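Local structure of putative hyaluronoglucosaminidase (Clostridium perfringens, 6PWI) at residues N57-E62 / G105-Y110; D65-N70 / A246-F251; I360-D365 / R385-W390; L368-Q373 / G408-P413. The protein probably acts as a family 84 glycoside hydrolase with hexosaminidase activity, this chain holding its N-terminal alpha/beta domain, catalytic barrel and a helical region. One frame throughout, in Å; residues are numbered along the deposited sequence.

The four contacts run from the N-terminal alpha/beta domain to the catalytic barrel. Contact 1 fixes a helix to the sheet of the first domain. Contact 2 lies about 19 Å away, centre to centre, and joins that domain to the barrel; the two touch where Phe60 CZ meets Lys69 CB at 3.6 Å. Contact 3 pairs two neighbouring barrel strands, and its Trp390 side chain lies about 10 Å from that of Asp299, the predicted proton donor. Contact 4 ties together loops that follow those strands. Its centre is about 12 Å from that of contact 3, and Met389 CE packs against Val371 CG2 at 3.7 Å.

Contact 1: residues N57-E62 / G105-Y110; sequences NVVFEE and GVVDKY
Glu61 lays its CG against the Val107 side chain, 3.8 Å from Val107 CG2, and the two side chains pass at a slant. With the chain extended beyond CG (chi2 -166°), the carboxylate reaches the first turn of helix 106-114, where Glu61 CD lies 3.8 Å from Gly105 CA, the N-cap residue. Asp108 N donates to Glu61 OE2 at 2.7 Å, the N-H...O angle being 156° and the donor lying nearly in line with the carboxylate C-O bond. The other oxygen, Glu61 OE1, takes bonds from Ser103 OG and Ile100 N, so both oxygens are held. Here strand 55-60 runs parallel to strand 94-100 in the mixed sheet of the glycosyl hydrolase family 20 domain 2 region, and the sheet is covered by helices: Val58 and Phe60 face helix 66-78, while Val59 turns to helix 106-114. Val59 CG1 stands 4.2 Å from Val106 CG1 and 4.4 Å from Val107 CG2. The Glu61 carboxylate is probably stabilised by the N-terminal end of the helix, although Asp108 OD2, itself bonded to Glu104 N, brings a like charge to within 5.7 Å of Glu61 OE2.

Contact 2: residues D65-N70 / A246-F251; sequences DEATKN and ATKNKF
Lys248 reaches from the end of helix 231-247 to the start of helix 66-78. It is the residue where the chain leaves the helix with positive phi (72°), and its CB is directed at the opposite segment. CG and CD continue in a nearly straight run; the side chain also touches Phe148 of helix 144-158. CE comes next, passing 3.3 Å from Thr68 OG1 and 4.4 Å from Ala67 CB, with the lysine lying roughly perpendicular to the threonine side chain. A bend at the last torsion (chi4 -55°) then swings NZ to Asp65, where it meets OD2 at 3.0 Å on the syn lone pair and completes a salt bridge. Asp65 is the N-cap of helix 66-78: its OD1 accepts from Thr68 N at 2.9 Å nearly along the carboxylate C-O bond, and also from Thr68 OG1, which approaches from above the carboxylate plane. One oxygen therefore caps the helix while the other binds the lysine. Apart from the salt bridge, water 1 donates to Ala67 O and to Ala246 O (2.8 Å), bridging the two helices through their backbones. The contact joins the N-terminal domain to the beta-N-acetylglucosaminidase barrel at the protein surface. Lys248 NZ has a second carboxylate partner, Asp145 OD1 in helix 144-158, and Thr144 OG1 bonds to both Thr68 OG1 and Asp65 N. One ammonium group shared by two aspartates probably offsets their mutual repulsion and links the barrel electrostatically to the starts of two helices of the first domain.

Contact 3: residues I360-D365 / R385-W390; sequences IMWTGD and RQAFMW
The Phe388 ring carries the methyl of Met361 over the centre of one face, CE standing 3.5 Å from the ring centroid. It belongs to strand 387-391, which with strand 359-362 forms the seventh and sixth strands of the closed (beta/alpha)8, or TIM, barrel, joined by helix 373-383 in a beta-alpha-beta unit. The five-membered ring of Trp390 has Thr363 CG2 over a face at 4.2 Å, while Ile360 CD1 lies above the Arg385 guanidinium, displaced to its rim; Arg385 NH1 is bonded to Ile358 O. The Trp362 ring has Gly364 O above one face, near the rim, and meets Phe379 edge-to-face. Met361 and Phe388 project to the barrel interior, where they touch Ile328 and Val422; Trp362 and Met389 face outward to helix 373-383. A turn at the end of the Met361 chain (chi3 82°) puts the methyl over the phenyl ring and leaves the sulfur at an oblique angle to it, a Met-aromatic contact with SD 4.5 Å from the centroid. The same sulfur sits 4.0 Å from Trp390 CE3. Two backbone bonds hold the strands in register: Phe388 N to Ile360 O at 2.9 Å and Trp390 N to Trp362 O at 2.7 Å. The Trp390 side chain is about 10 Å from that of the predicted proton donor Asp299, consistent with a place at the edge of the active-site pocket. Separately, it lies about 3 Å from a bound 1,2-ethanediol, probably from the crystallisation liquor. Trp390 NE1 is hydrogen-bonded to Asn392 OD1, which probably helps to hold the indole with a face on Thr363 CG2.

Contact 4: residues L368-Q373 / G408-P413; sequences LGYVTQ and GEMLDP
Loops at the C-terminal side of the beta/alpha barrel meet here: 368-373 leads from strand 359-362 into helix 373-383, and the loop 408-413 belongs to the long connection between strands 387-391 and 418-423. Met410 is the most covered residue, and it packs on Tyr370; Val371 takes the next largest share. Met410 CG lies over the centre of the tyrosine ring, 3.8 Å from its centroid, and the sulfur follows above the same face at 4.9 Å, a Met-aromatic contact at some distance. The two side chains cross at about a right angle. A bend about the CG-SD bond (chi3 88°) brings Met410 CE to 3.4 Å from Gly369 O. The backbones are tied by Val371 N, which donates to Met410 O at 3.1 Å in the carbonyl plane, with an N-H...O angle of 160°. Met410 is the third residue of a type I turn, Gly408 to Leu411, and this turn presents its carbonyl to the other loop. Beyond it Val371 CG2 meets Leu411 CD2 at 4.0 Å, and both side chains also touch Tyr442 of helix 433-444 and Ile421 of strand 418-423, so the loops close over the outer side of the barrel wall. Glu409 OE1 is held by Glu490 N, while OE2 accepts from water 2, which also bonds Tyr370 OH at the ring edge. At the far end Thr372 caps helix 373-383 through Thr375 N. Asp412 OD1 is hydrogen-bonded to Thr414 OG1, and water 3 accepts from Gln373 N at 3.0 Å and donates to Asp412 OD2.

Contact 1: residues N57-E62 / G105-Y110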
# COMPACT_ATOMS: atom_id res chain seq x y z
N ASN A 57 30.81 15.45 5.80
CA ASN A 57 30.73 15.49 7.25
C ASN A 57 29.28 15.24 7.65
O ASN A 57 28.37 15.87 7.11
CB ASN A 57 31.25 16.82 7.81
CG ASN A 57 31.07 16.96 9.31
OD1 ASN A 57 31.59 16.15 10.08
ND2 ASN A 57 30.33 17.97 9.73
N VAL A 58 29.10 14.34 8.62
CA VAL A 58 27.80 13.91 9.09
C VAL A 58 27.69 14.22 10.58
O VAL A 58 28.53 13.80 11.38
CB VAL A 58 27.61 12.40 8.84
CG1 VAL A 58 26.34 11.89 9.47
CG2 VAL A 58 27.65 12.08 7.36
N VAL A 59 26.62 14.94 10.95
CA VAL A 59 26.35 15.29 12.33
C VAL A 59 24.98 14.75 12.73
O VAL A 59 23.97 15.20 12.20
CB VAL A 59 26.41 16.82 12.52
CG1 VAL A 59 26.13 17.24 13.96
CG2 VAL A 59 27.72 17.41 12.02
N PHE A 60 24.96 13.79 13.65
CA PHE A 60 23.72 13.31 14.22
C PHE A 60 23.57 13.83 15.65
O PHE A 60 24.49 13.70 16.46
CB PHE A 60 23.71 11.78 14.35
CG PHE A 60 23.91 10.99 13.08
CD1 PHE A 60 22.98 11.04 12.05
CD2 PHE A 60 25.01 10.16 12.94
CE1 PHE A 60 23.17 10.29 10.89
CE2 PHE A 60 25.19 9.41 11.79
CZ PHE A 60 24.27 9.48 10.77
N GLU A 61 22.40 14.39 15.96
CA GLU A 61 22.07 14.70 17.33
C GLU A 61 21.89 13.41 18.11
O GLU A 61 21.76 12.34 17.52
CB GLU A 61 20.77 15.51 17.39
CG GLU A 61 20.95 16.94 16.93
CD GLU A 61 19.77 17.82 17.31
OE1 GLU A 61 18.79 17.27 17.86
OE2 GLU A 61 19.84 19.04 17.07
N GLU A 62 21.87 13.52 19.44
CA GLU A 62 21.83 12.40 20.36
C GLU A 62 20.50 11.66 20.29
O GLU A 62 20.43 10.48 20.63
CB GLU A 62 22.14 12.88 21.78
CG GLU A 62 23.58 13.34 21.97
CD GLU A 62 24.62 12.25 21.88
OE1 GLU A 62 24.37 11.15 22.42
OE2 GLU A 62 25.69 12.48 21.27
N GLY A 105 20.03 20.70 20.53
CA GLY A 105 21.22 20.09 19.97
C GLY A 105 21.78 20.94 18.83
O GLY A 105 21.21 21.97 18.46
N VAL A 106 22.91 20.48 18.29
CA VAL A 106 23.66 21.21 17.28
C VAL A 106 22.75 21.54 16.09
O VAL A 106 22.76 22.67 15.60
CB VAL A 106 24.90 20.41 16.84
CG1 VAL A 106 25.64 21.09 15.69
CG2 VAL A 106 25.84 20.16 18.01
N VAL A 107 21.94 20.56 15.66
CA VAL A 107 21.14 20.72 14.46
C VAL A 107 19.92 21.60 14.76
O VAL A 107 19.54 22.42 13.93
CB VAL A 107 20.74 19.37 13.84
CG1 VAL A 107 19.96 19.57 12.55
CG2 VAL A 107 21.94 18.47 13.61
N ASP A 108 19.33 21.42 15.94
CA ASP A 108 18.24 22.28 16.37
C ASP A 108 18.73 23.73 16.37
O ASP A 108 18.04 24.62 15.88
CB ASP A 108 17.66 21.85 17.72
CG ASP A 108 16.47 22.68 18.18
OD1 ASP A 108 15.68 23.11 17.32
OD2 ASP A 108 16.35 22.90 19.40
N LYS A 109 19.95 23.92 16.90
CA LYS A 109 20.58 25.22 17.00
C LYS A 109 20.75 25.83 15.61
O LYS A 109 20.41 26.99 15.39
CB LYS A 109 21.93 25.08 17.70
CG LYS A 109 22.56 26.37 18.18
CD LYS A 109 23.59 26.16 19.27
CE LYS A 109 24.03 27.45 19.91
NZ LYS A 109 24.70 28.33 18.92
N TYR A 110 21.27 25.03 14.66
CA TYR A 110 21.49 25.50 13.30
C TYR A 110 20.20 26.05 12.70
O TYR A 110 20.22 27.08 12.04
CB TYR A 110 22.17 24.43 12.45
CG TYR A 110 22.06 24.67 10.96
CD1 TYR A 110 22.98 25.45 10.28
CD2 TYR A 110 21.02 24.12 10.23
CE1 TYR A 110 22.87 25.68 8.92
CE2 TYR A 110 20.88 24.34 8.87
CZ TYR A 110 21.81 25.12 8.22
OH TYR A 110 21.66 25.33 6.88

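Contact 2: residues D65-N70 / A246-F251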
# COMPACT_ATOMS: atom_id res chain seq x y z
N ASP A 65 18.18 7.73 16.26
CA ASP A 65 18.38 6.32 16.58
C ASP A 65 19.18 5.63 15.48
O ASP A 65 19.46 6.23 14.44
CB ASP A 65 17.07 5.60 16.94
CG ASP A 65 16.08 5.40 15.79
OD1 ASP A 65 16.49 5.49 14.61
OD2 ASP A 65 14.89 5.16 16.09
N GLU A 66 19.52 4.35 15.71
CA GLU A 66 20.41 3.63 14.81
C GLU A 66 19.77 3.46 13.44
O GLU A 66 20.45 3.60 12.42
CB GLU A 66 20.88 2.30 15.41
CG GLU A 66 22.04 2.45 16.39
CD GLU A 66 23.37 2.99 15.85
OE1 GLU A 66 23.91 2.41 14.89
OE2 GLU A 66 23.86 4.01 16.41
N ALA A 67 18.47 3.15 13.42
CA ALA A 67 17.75 2.94 12.17
C ALA A 67 17.81 4.20 11.30
O ALA A 67 17.92 4.12 10.08
CB ALA A 67 16.33 2.51 12.45
N THR A 68 17.76 5.37 11.96
CA THR A 68 17.76 6.66 11.30
C THR A 68 19.16 7.01 10.78
O THR A 68 19.30 7.58 9.71
CB THR A 68 17.09 7.71 12.21
OG1 THR A 68 15.86 7.17 12.68
CG2 THR A 68 16.81 9.03 11.52
N LYS A 69 20.21 6.65 11.54
CA LYS A 69 21.57 6.86 11.05
C LYS A 69 21.80 6.01 9.80
O LYS A 69 22.29 6.53 8.80
CB LYS A 69 22.61 6.55 12.13
CG LYS A 69 22.48 7.34 13.43
CD LYS A 69 23.63 7.12 14.39
CE LYS A 69 23.34 7.60 15.80
NZ LYS A 69 24.57 7.76 16.61
N ASN A 70 21.42 4.73 9.86
CA ASN A 70 21.60 3.78 8.77
C ASN A 70 20.90 4.27 7.50
O ASN A 70 21.38 4.04 6.39
CB ASN A 70 21.13 2.37 9.14
CG ASN A 70 22.08 1.67 10.09
OD1 ASN A 70 23.29 1.85 10.02
ND2 ASN A 70 21.55 0.85 10.98
N ALA A 246 14.25 -1.33 10.68
CA ALA A 246 15.17 -0.70 9.74
C ALA A 246 14.44 0.23 8.77
O ALA A 246 15.00 1.23 8.34
CB ALA A 246 15.94 -1.77 9.00
N THR A 247 13.19 -0.12 8.43
CA THR A 247 12.43 0.58 7.39
C THR A 247 11.43 1.54 8.03
O THR A 247 10.93 2.45 7.36
CB THR A 247 11.65 -0.41 6.52
OG1 THR A 247 10.73 -1.10 7.37
CG2 THR A 247 12.54 -1.37 5.76
N LYS A 248 11.13 1.30 9.31
CA LYS A 248 10.22 2.08 10.15
C LYS A 248 8.77 1.85 9.73
O LYS A 248 7.86 2.51 10.23
CB LYS A 248 10.65 3.54 10.32
CG LYS A 248 11.53 3.79 11.53
CD LYS A 248 11.94 5.23 11.73
CE LYS A 248 13.07 5.38 12.72
NZ LYS A 248 12.74 4.77 14.03
N ASN A 249 8.59 0.90 8.81
CA ASN A 249 7.30 0.31 8.52
C ASN A 249 7.08 -0.80 9.55
O ASN A 249 7.30 -1.98 9.27
CB ASN A 249 7.31 -0.18 7.06
CG ASN A 249 5.95 -0.50 6.47
OD1 ASN A 249 5.72 -0.22 5.30
ND2 ASN A 249 5.05 -1.11 7.23
N LYS A 250 6.67 -0.42 10.77
CA LYS A 250 6.77 -1.29 11.93
C LYS A 250 5.92 -2.54 11.75
O LYS A 250 4.84 -2.49 11.16
CB LYS A 250 6.22 -0.63 13.21
CG LYS A 250 6.76 0.74 13.56
CD LYS A 250 6.13 1.34 14.82
CE LYS A 250 4.63 1.56 14.74
NZ LYS A 250 4.25 2.68 13.83
N PHE A 251 6.41 -3.65 12.31
CA PHE A 251 5.66 -4.89 12.47
C PHE A 251 4.72 -4.75 13.66
O PHE A 251 5.18 -4.64 14.80
CB PHE A 251 6.65 -6.03 12.70
CG PHE A 251 6.07 -7.42 12.71
CD1 PHE A 251 6.15 -8.23 11.59
CD2 PHE A 251 5.45 -7.92 13.85
CE1 PHE A 251 5.63 -9.52 11.60
CE2 PHE A 251 4.93 -9.21 13.86
CZ PHE A 251 5.02 -10.00 12.73
O HOH W 1 17.60 1.98 8.84

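Contact 3: residues I360-D365 / R385-W390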
# COMPACT_ATOMS: atom_id res chain seq x y z
N ILE A 360 -9.65 2.62 16.99
CA ILE A 360 -10.67 1.65 16.60
C ILE A 360 -10.85 1.71 15.08
O ILE A 360 -10.95 2.79 14.50
CB ILE A 360 -11.97 1.93 17.38
CG1 ILE A 360 -11.76 1.72 18.88
CG2 ILE A 360 -13.11 1.09 16.83
CD1 ILE A 360 -12.69 2.52 19.77
N MET A 361 -10.89 0.53 14.45
CA MET A 361 -10.90 0.44 13.00
C MET A 361 -12.33 0.31 12.47
O MET A 361 -13.26 0.07 13.24
CB MET A 361 -10.07 -0.75 12.51
CG MET A 361 -8.64 -0.70 12.97
SD MET A 361 -7.56 -1.68 11.91
CE MET A 361 -7.30 -0.53 10.56
N TRP A 362 -12.46 0.45 11.15
CA TRP A 362 -13.73 0.62 10.47
C TRP A 362 -13.48 0.37 8.99
O TRP A 362 -12.47 0.83 8.46
CB TRP A 362 -14.21 2.06 10.69
CG TRP A 362 -15.60 2.40 10.27
CD1 TRP A 362 -15.98 3.26 9.28
CD2 TRP A 362 -16.82 1.94 10.89
NE1 TRP A 362 -17.35 3.36 9.22
CE2 TRP A 362 -17.89 2.56 10.20
CE3 TRP A 362 -17.10 1.07 11.94
CZ2 TRP A 362 -19.22 2.33 10.53
CZ3 TRP A 362 -18.42 0.84 12.28
CH2 TRP A 362 -19.45 1.47 11.58
N THR A 363 -14.40 -0.35 8.32
CA THR A 363 -14.19 -0.62 6.91
C THR A 363 -15.08 0.27 6.05
O THR A 363 -14.95 0.25 4.83
CB THR A 363 -14.32 -2.11 6.55
OG1 THR A 363 -15.71 -2.44 6.55
CG2 THR A 363 -13.53 -3.01 7.48
N GLY A 364 -15.99 1.02 6.70
CA GLY A 364 -16.89 1.93 6.00
C GLY A 364 -18.37 1.56 6.18
O GLY A 364 -18.76 0.98 7.20
N ASP A 365 -19.18 1.90 5.17
CA ASP A 365 -20.61 1.66 5.20
C ASP A 365 -20.90 0.16 5.09
O ASP A 365 -21.88 -0.33 5.65
CB ASP A 365 -21.31 2.47 4.11
CG ASP A 365 -21.61 3.91 4.50
OD1 ASP A 365 -21.20 4.32 5.61
OD2 ASP A 365 -22.29 4.60 3.71
N ARG A 385 -15.07 8.98 18.71
CA ARG A 385 -13.75 9.36 18.23
C ARG A 385 -13.67 9.04 16.74
O ARG A 385 -14.51 8.33 16.20
CB ARG A 385 -12.66 8.62 19.01
CG ARG A 385 -12.57 7.13 18.69
CD ARG A 385 -11.69 6.34 19.64
NE ARG A 385 -12.38 6.10 20.90
CZ ARG A 385 -11.83 5.54 21.97
NH1 ARG A 385 -10.56 5.15 21.95
NH2 ARG A 385 -12.55 5.37 23.06
N GLN A 386 -12.63 9.56 16.07
CA GLN A 386 -12.48 9.34 14.64
C GLN A 386 -11.99 7.92 14.37
O GLN A 386 -11.33 7.31 15.21
CB GLN A 386 -11.53 10.38 14.07
CG GLN A 386 -12.10 11.79 14.14
CD GLN A 386 -11.19 12.76 13.43
OE1 GLN A 386 -9.97 12.58 13.37
NE2 GLN A 386 -11.79 13.79 12.87
N ALA A 387 -12.32 7.42 13.17
CA ALA A 387 -12.05 6.04 12.80
C ALA A 387 -10.64 5.88 12.25
O ALA A 387 -10.05 6.83 11.73
CB ALA A 387 -13.07 5.58 11.79
N PHE A 388 -10.12 4.66 12.38
CA PHE A 388 -8.95 4.21 11.65
C PHE A 388 -9.46 3.28 10.54
O PHE A 388 -10.05 2.24 10.83
CB PHE A 388 -7.96 3.58 12.64
CG PHE A 388 -6.71 2.95 12.07
CD1 PHE A 388 -6.21 3.31 10.82
CD2 PHE A 388 -6.00 2.01 12.80
CE1 PHE A 388 -5.06 2.73 10.31
CE2 PHE A 388 -4.84 1.44 12.30
CZ PHE A 388 -4.38 1.79 11.05
N MET A 389 -9.26 3.69 9.29
CA MET A 389 -9.89 3.05 8.15
C MET A 389 -9.12 1.78 7.77
O MET A 389 -7.90 1.82 7.58
CB MET A 389 -9.91 4.01 6.95
CG MET A 389 -10.23 3.35 5.63
SD MET A 389 -12.01 3.16 5.45
CE MET A 389 -12.14 2.60 3.76
N TRP A 390 -9.85 0.67 7.70
CA TRP A 390 -9.39 -0.58 7.10
C TRP A 390 -9.98 -0.66 5.69
O TRP A 390 -11.20 -0.81 5.54
CB TRP A 390 -9.83 -1.76 7.98
CG TRP A 390 -9.63 -3.15 7.45
CD1 TRP A 390 -9.77 -3.59 6.16
CD2 TRP A 390 -9.33 -4.33 8.24
NE1 TRP A 390 -9.53 -4.94 6.08
CE2 TRP A 390 -9.26 -5.42 7.34
CE3 TRP A 390 -9.08 -4.56 9.60
CZ2 TRP A 390 -8.97 -6.72 7.77
CZ3 TRP A 390 -8.81 -5.84 10.02
CH2 TRP A 390 -8.75 -6.91 9.11

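Contact 4: residues L368-Q373 / G408-P413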
# COMPACT_ATOMS: atom_id res chain seq x y z
N LEU A 368 -16.78 -3.79 1.79
CA LEU A 368 -15.89 -3.15 0.83
C LEU A 368 -16.24 -1.67 0.72
O LEU A 368 -16.53 -1.18 -0.37
CB LEU A 368 -15.99 -3.85 -0.54
CG LEU A 368 -15.95 -5.38 -0.56
CD1 LEU A 368 -16.11 -5.89 -1.98
CD2 LEU A 368 -14.66 -5.91 0.05
N GLY A 369 -16.20 -0.96 1.85
CA GLY A 369 -16.60 0.44 1.88
C GLY A 369 -15.62 1.35 1.13
O GLY A 369 -14.42 1.08 1.08
N TYR A 370 -16.15 2.42 0.55
CA TYR A 370 -15.33 3.48 0.00
C TYR A 370 -14.95 4.42 1.14
O TYR A 370 -15.56 4.38 2.21
CB TYR A 370 -16.10 4.23 -1.10
CG TYR A 370 -16.13 3.59 -2.47
CD1 TYR A 370 -15.70 4.29 -3.58
CD2 TYR A 370 -16.63 2.30 -2.66
CE1 TYR A 370 -15.75 3.73 -4.85
CE2 TYR A 370 -16.69 1.73 -3.92
CZ TYR A 370 -16.24 2.45 -5.02
OH TYR A 370 -16.29 1.91 -6.28
N VAL A 371 -13.94 5.27 0.92
CA VAL A 371 -13.61 6.31 1.88
C VAL A 371 -14.55 7.50 1.66
O VAL A 371 -14.44 8.18 0.65
CB VAL A 371 -12.15 6.78 1.77
CG1 VAL A 371 -11.87 7.89 2.77
CG2 VAL A 371 -11.17 5.63 1.95
N THR A 372 -15.46 7.74 2.61
CA THR A 372 -16.39 8.85 2.49
C THR A 372 -16.46 9.63 3.80
O THR A 372 -16.30 9.05 4.87
CB THR A 372 -17.81 8.38 2.12
OG1 THR A 372 -18.37 7.68 3.23
CG2 THR A 372 -17.85 7.52 0.87
N GLN A 373 -16.76 10.93 3.69
CA GLN A 373 -16.96 11.77 4.86
C GLN A 373 -18.11 11.21 5.70
O GLN A 373 -18.02 11.19 6.93
CB GLN A 373 -17.15 13.22 4.41
CG GLN A 373 -17.40 14.20 5.55
CD GLN A 373 -16.14 14.81 6.13
OE1 GLN A 373 -15.03 14.58 5.66
NE2 GLN A 373 -16.32 15.62 7.16
N GLY A 408 -6.32 4.36 -7.26
CA GLY A 408 -7.05 4.45 -6.00
C GLY A 408 -8.39 5.17 -6.14
O GLY A 408 -8.56 6.28 -5.64
N GLU A 409 -9.34 4.51 -6.81
CA GLU A 409 -10.67 5.04 -7.06
C GLU A 409 -11.44 5.25 -5.76
O GLU A 409 -12.33 6.09 -5.72
CB GLU A 409 -11.47 4.05 -7.91
CG GLU A 409 -11.34 4.27 -9.40
CD GLU A 409 -12.31 3.43 -10.21
OE1 GLU A 409 -11.85 2.45 -10.84
OE2 GLU A 409 -13.53 3.75 -10.21
N MET A 410 -11.12 4.47 -4.72
CA MET A 410 -11.91 4.47 -3.49
C MET A 410 -11.40 5.51 -2.50
O MET A 410 -11.88 5.57 -1.37
CB MET A 410 -11.90 3.09 -2.83
CG MET A 410 -12.56 2.04 -3.70
SD MET A 410 -12.17 0.35 -3.21
CE MET A 410 -13.44 0.05 -1.99
N LEU A 411 -10.44 6.34 -2.92
CA LEU A 411 -9.77 7.27 -2.02
C LEU A 411 -10.19 8.70 -2.34
O LEU A 411 -9.71 9.29 -3.31
CB LEU A 411 -8.25 7.09 -2.18
CG LEU A 411 -7.72 5.67 -2.00
CD1 LEU A 411 -6.21 5.62 -2.19
CD2 LEU A 411 -8.11 5.10 -0.64
N ASP A 412 -11.06 9.27 -1.51
CA ASP A 412 -11.56 10.62 -1.72
C ASP A 412 -10.63 11.67 -1.09
O ASP A 412 -10.50 11.75 0.13
CB ASP A 412 -13.02 10.74 -1.26
CG ASP A 412 -13.65 12.10 -1.52
OD1 ASP A 412 -12.92 13.05 -1.93
OD2 ASP A 412 -14.86 12.20 -1.28
N PRO A 413 -9.99 12.52 -1.92
CA PRO A 413 -9.04 13.52 -1.42
C PRO A 413 -9.62 14.65 -0.56
O PRO A 413 -8.86 15.43 -0.00
CB PRO A 413 -8.38 14.10 -2.68
CG PRO A 413 -9.30 13.75 -3.82
CD PRO A 413 -10.09 12.53 -3.38
O HOH W 2 -15.67 3.68 -8.34
O HOH W 3 -16.82 12.15 0.95